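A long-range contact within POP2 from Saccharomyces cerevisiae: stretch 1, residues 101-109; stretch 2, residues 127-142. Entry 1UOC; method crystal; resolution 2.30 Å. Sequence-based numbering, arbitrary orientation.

Stretch 1 101-109: QFNFEFDPK
Stretch 2 127-142: NFEKHENLGIDVFEFS

Stretch 1 runs extended, a strand through N103 and then an open chain to P108; stretch 2 is a helix from F128, a short extended link from G135 to D137, and a second helix from V138. The backbones meet along the link and at the first helix. F104 and I136 (phi/psi -83/154) form a single beta bridge, CA atoms 4.4 Å apart, with I136 bonded to the residues flanking F104: I136 N donates to N103 O at 2.8 Å, nearly straight, and E105 N donates to I136 O at 2.8 Å.

Glycine lets the chains close this far. G135 CA lies 3.6 Å from E105 CA, and at phi/psi -59/143 an ideal CB would sit 2.4 Å from E105 CA and 2.2 Å from H131 O, so the hollow has no room for a side chain. That same H131 O accepts from F106 N at 3.3 Å. H131, chi1 -80° and chi2 -87°, reaches back with ND1 donating to F104 O at 2.8 Å; the carbonyl of buried F104 is thus satisfied by an imidazole, whose CE1 also packs 3.4 Å from N103 CB.

F104 (m, chi2 93°) is the main bump, with 111 Å² of it covered by stretch 2. Its CA-to-CB bond points away overall, though CB touches stretch 2 and the ring end comes nearer: F104 CD2 meets CG1 of I136 (p, chi2 132°) at 3.2 Å, F104 CE2 meets V138 CG2 at 4.0 Å, and the ring edge points toward the face of F141 (t, chi2 85°), centroids 5.2 Å apart, planes at 85°. F141 in turn presents its edge to the face of F102 (m), centroids 4.8 Å apart. Flat rings at steep angles fill this buried space.

Farther along, F106 (t, chi2 66°) meets F128 (m) obliquely, CE2 to CD1 3.6 Å, while P108 CG touches E132 OE2 at 3.1 Å. The second helix is capped by D137 (t), whose OD1 accepts from E140 N at 3.0 Å.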

# COMPACT_ATOMS: atom_id res chain seq x y z
N GLN A 101 0.39 11.15 1.05
CA GLN A 101 0.94 10.82 -0.25
C GLN A 101 2.34 11.39 -0.24
O GLN A 101 2.52 12.60 -0.35
CB GLN A 101 0.16 11.44 -1.40
CG GLN A 101 0.71 10.99 -2.76
CD GLN A 101 -0.13 11.45 -3.94
OE1 GLN A 101 -0.01 12.58 -4.39
NE2 GLN A 101 -0.97 10.57 -4.43
N PHE A 102 3.32 10.52 -0.08
CA PHE A 102 4.71 10.96 -0.06
C PHE A 102 5.21 11.08 -1.50
O PHE A 102 5.07 10.16 -2.31
CB PHE A 102 5.56 9.95 0.71
CG PHE A 102 5.14 9.77 2.15
CD1 PHE A 102 4.13 8.87 2.50
CD2 PHE A 102 5.74 10.51 3.16
CE1 PHE A 102 3.74 8.70 3.82
CE2 PHE A 102 5.36 10.35 4.49
CZ PHE A 102 4.35 9.44 4.82
N ASN A 103 5.77 12.24 -1.83
CA ASN A 103 6.29 12.49 -3.17
C ASN A 103 7.82 12.47 -3.11
O ASN A 103 8.43 13.21 -2.34
CB ASN A 103 5.76 13.84 -3.66
CG ASN A 103 4.23 13.91 -3.66
OD1 ASN A 103 3.61 14.42 -2.72
ND2 ASN A 103 3.62 13.39 -4.72
N PHE A 104 8.44 11.59 -3.90
CA PHE A 104 9.89 11.46 -3.85
C PHE A 104 10.65 12.26 -4.89
O PHE A 104 10.10 12.64 -5.93
CB PHE A 104 10.28 9.98 -3.95
CG PHE A 104 9.75 9.15 -2.83
CD1 PHE A 104 8.54 8.48 -2.94
CD2 PHE A 104 10.46 9.05 -1.63
CE1 PHE A 104 8.04 7.72 -1.87
CE2 PHE A 104 9.97 8.30 -0.56
CZ PHE A 104 8.75 7.63 -0.68
N GLU A 105 11.92 12.50 -4.60
CA GLU A 105 12.77 13.26 -5.51
C GLU A 105 12.85 12.56 -6.85
O GLU A 105 12.87 11.34 -6.93
CB GLU A 105 14.17 13.44 -4.92
CG GLU A 105 15.06 12.20 -4.93
CD GLU A 105 16.29 12.38 -4.05
OE1 GLU A 105 17.24 11.57 -4.16
OE2 GLU A 105 16.31 13.33 -3.24
N PHE A 106 12.90 13.36 -7.91
CA PHE A 106 12.97 12.84 -9.26
C PHE A 106 13.96 13.65 -10.08
O PHE A 106 13.95 14.88 -10.04
CB PHE A 106 11.58 12.90 -9.89
CG PHE A 106 11.54 12.40 -11.29
CD1 PHE A 106 11.79 11.06 -11.58
CD2 PHE A 106 11.27 13.28 -12.34
CE1 PHE A 106 11.77 10.60 -12.88
CE2 PHE A 106 11.25 12.83 -13.65
CZ PHE A 106 11.51 11.48 -13.92
N ASP A 107 14.82 12.96 -10.82
CA ASP A 107 15.85 13.60 -11.64
C ASP A 107 15.37 13.85 -13.07
O ASP A 107 15.23 12.92 -13.86
CB ASP A 107 17.10 12.71 -11.65
CG ASP A 107 17.01 11.58 -10.63
OD1 ASP A 107 16.15 10.68 -10.81
OD2 ASP A 107 17.78 11.59 -9.64
N PRO A 108 15.13 15.13 -13.42
CA PRO A 108 14.66 15.56 -14.74
C PRO A 108 15.54 15.13 -15.91
O PRO A 108 15.15 15.29 -17.07
CB PRO A 108 14.61 17.08 -14.60
CG PRO A 108 14.34 17.28 -13.15
CD PRO A 108 15.27 16.28 -12.52
N LYS A 109 16.72 14.59 -15.62
CA LYS A 109 17.62 14.17 -16.69
C LYS A 109 17.79 12.65 -16.76
O LYS A 109 18.38 12.14 -17.71
CB LYS A 109 18.97 14.86 -16.53
CG LYS A 109 19.92 14.73 -17.73
CD LYS A 109 19.51 15.58 -18.94
CE LYS A 109 18.58 14.85 -19.90
NZ LYS A 109 19.23 13.67 -20.56
N ASN A 127 3.38 16.56 -11.11
CA ASN A 127 4.12 17.73 -11.55
C ASN A 127 5.58 17.38 -11.29
O ASN A 127 6.03 17.34 -10.14
CB ASN A 127 3.71 18.98 -10.76
CG ASN A 127 4.47 20.23 -11.20
OD1 ASN A 127 3.93 21.33 -11.17
ND2 ASN A 127 5.73 20.05 -11.59
N PHE A 128 6.31 17.12 -12.36
CA PHE A 128 7.71 16.74 -12.25
C PHE A 128 8.60 17.81 -11.64
O PHE A 128 9.59 17.50 -10.98
CB PHE A 128 8.26 16.34 -13.63
CG PHE A 128 7.65 15.08 -14.18
CD1 PHE A 128 7.85 13.86 -13.56
CD2 PHE A 128 6.87 15.12 -15.34
CE1 PHE A 128 7.27 12.69 -14.07
CE2 PHE A 128 6.29 13.96 -15.85
CZ PHE A 128 6.50 12.75 -15.22
N GLU A 129 8.24 19.07 -11.83
CA GLU A 129 9.06 20.15 -11.28
C GLU A 129 9.02 20.18 -9.76
O GLU A 129 10.00 20.55 -9.10
CB GLU A 129 8.63 21.50 -11.85
CG GLU A 129 9.66 22.58 -11.56
CD GLU A 129 9.42 23.85 -12.34
OE1 GLU A 129 10.42 24.56 -12.61
OE2 GLU A 129 8.25 24.16 -12.67
N LYS A 130 7.88 19.82 -9.19
CA LYS A 130 7.74 19.79 -7.74
C LYS A 130 8.57 18.64 -7.18
O LYS A 130 9.13 18.75 -6.09
CB LYS A 130 6.27 19.60 -7.36
CG LYS A 130 5.36 20.77 -7.69
CD LYS A 130 3.96 20.49 -7.17
CE LYS A 130 3.05 21.70 -7.33
NZ LYS A 130 1.63 21.34 -7.00
N HIS A 131 8.65 17.55 -7.93
CA HIS A 131 9.40 16.37 -7.50
C HIS A 131 10.90 16.62 -7.53
O HIS A 131 11.64 16.13 -6.67
CB HIS A 131 9.05 15.17 -8.38
CG HIS A 131 7.76 14.51 -8.00
ND1 HIS A 131 7.69 13.52 -7.05
CD2 HIS A 131 6.49 14.73 -8.41
CE1 HIS A 131 6.43 13.16 -6.88
NE2 HIS A 131 5.68 13.88 -7.70
N GLU A 132 11.33 17.39 -8.52
CA GLU A 132 12.73 17.73 -8.68
C GLU A 132 13.21 18.67 -7.58
O GLU A 132 14.31 18.50 -7.06
CB GLU A 132 12.94 18.39 -10.05
CG GLU A 132 14.22 19.22 -10.15
CD GLU A 132 14.35 19.97 -11.47
OE1 GLU A 132 13.37 20.60 -11.91
OE2 GLU A 132 15.46 19.94 -12.05
N ASN A 133 12.40 19.65 -7.22
CA ASN A 133 12.82 20.61 -6.21
C ASN A 133 12.35 20.39 -4.78
O ASN A 133 12.93 20.95 -3.85
CB ASN A 133 12.43 22.03 -6.64
CG ASN A 133 12.98 22.40 -8.00
OD1 ASN A 133 14.15 22.15 -8.29
ND2 ASN A 133 12.14 23.01 -8.83
N LEU A 134 11.30 19.60 -4.59
CA LEU A 134 10.81 19.38 -3.23
C LEU A 134 10.61 17.92 -2.89
O LEU A 134 10.20 17.59 -1.78
CB LEU A 134 9.51 20.15 -3.03
CG LEU A 134 9.61 21.66 -3.29
CD1 LEU A 134 8.29 22.31 -3.02
CD2 LEU A 134 10.69 22.27 -2.41
N GLY A 135 10.90 17.05 -3.85
CA GLY A 135 10.73 15.62 -3.64
C GLY A 135 11.56 15.13 -2.48
O GLY A 135 12.67 15.59 -2.26
N ILE A 136 11.02 14.18 -1.72
CA ILE A 136 11.74 13.69 -0.57
C ILE A 136 12.76 12.62 -0.95
O ILE A 136 12.62 11.92 -1.97
CB ILE A 136 10.78 13.12 0.50
CG1 ILE A 136 10.50 11.66 0.22
CG2 ILE A 136 9.46 13.88 0.50
CD1 ILE A 136 10.65 10.84 1.45
N ASP A 137 13.79 12.51 -0.12
CA ASP A 137 14.85 11.53 -0.34
C ASP A 137 14.41 10.17 0.20
O ASP A 137 14.06 10.04 1.38
CB ASP A 137 16.14 12.02 0.34
CG ASP A 137 17.25 10.99 0.29
OD1 ASP A 137 17.31 10.15 1.20
OD2 ASP A 137 18.05 11.03 -0.67
N VAL A 138 14.45 9.15 -0.66
CA VAL A 138 14.00 7.82 -0.26
C VAL A 138 14.70 7.19 0.94
O VAL A 138 14.06 6.49 1.71
CB VAL A 138 14.01 6.82 -1.46
CG1 VAL A 138 15.39 6.23 -1.66
CG2 VAL A 138 12.99 5.72 -1.21
N PHE A 139 16.00 7.42 1.13
CA PHE A 139 16.66 6.84 2.29
C PHE A 139 16.15 7.48 3.59
O PHE A 139 15.91 6.80 4.59
CB PHE A 139 18.18 7.02 2.23
CG PHE A 139 18.89 6.52 3.47
CD1 PHE A 139 19.00 5.15 3.71
CD2 PHE A 139 19.37 7.41 4.43
CE1 PHE A 139 19.58 4.67 4.89
CE2 PHE A 139 19.95 6.93 5.62
CZ PHE A 139 20.06 5.57 5.85
N GLU A 140 15.98 8.80 3.56
CA GLU A 140 15.50 9.55 4.72
C GLU A 140 14.11 9.05 5.09
O GLU A 140 13.79 8.91 6.27
CB GLU A 140 15.44 11.04 4.38
CG GLU A 140 15.98 11.94 5.47
CD GLU A 140 16.08 13.40 5.02
OE1 GLU A 140 16.79 13.67 4.03
OE2 GLU A 140 15.46 14.27 5.67
N PHE A 141 13.30 8.80 4.07
CA PHE A 141 11.94 8.30 4.25
C PHE A 141 11.96 6.92 4.89
O PHE A 141 11.25 6.67 5.85
CB PHE A 141 11.20 8.21 2.90
CG PHE A 141 9.88 7.48 2.98
CD1 PHE A 141 8.71 8.14 3.35
CD2 PHE A 141 9.82 6.10 2.73
CE1 PHE A 141 7.50 7.45 3.48
CE2 PHE A 141 8.62 5.41 2.86
CZ PHE A 141 7.46 6.09 3.24
N SER A 142 12.79 6.03 4.35
CA SER A 142 12.85 4.67 4.87
C SER A 142 13.30 4.68 6.33
O SER A 142 12.83 3.88 7.13
CB SER A 142 13.79 3.80 4.01
OG SER A 142 15.14 3.88 4.45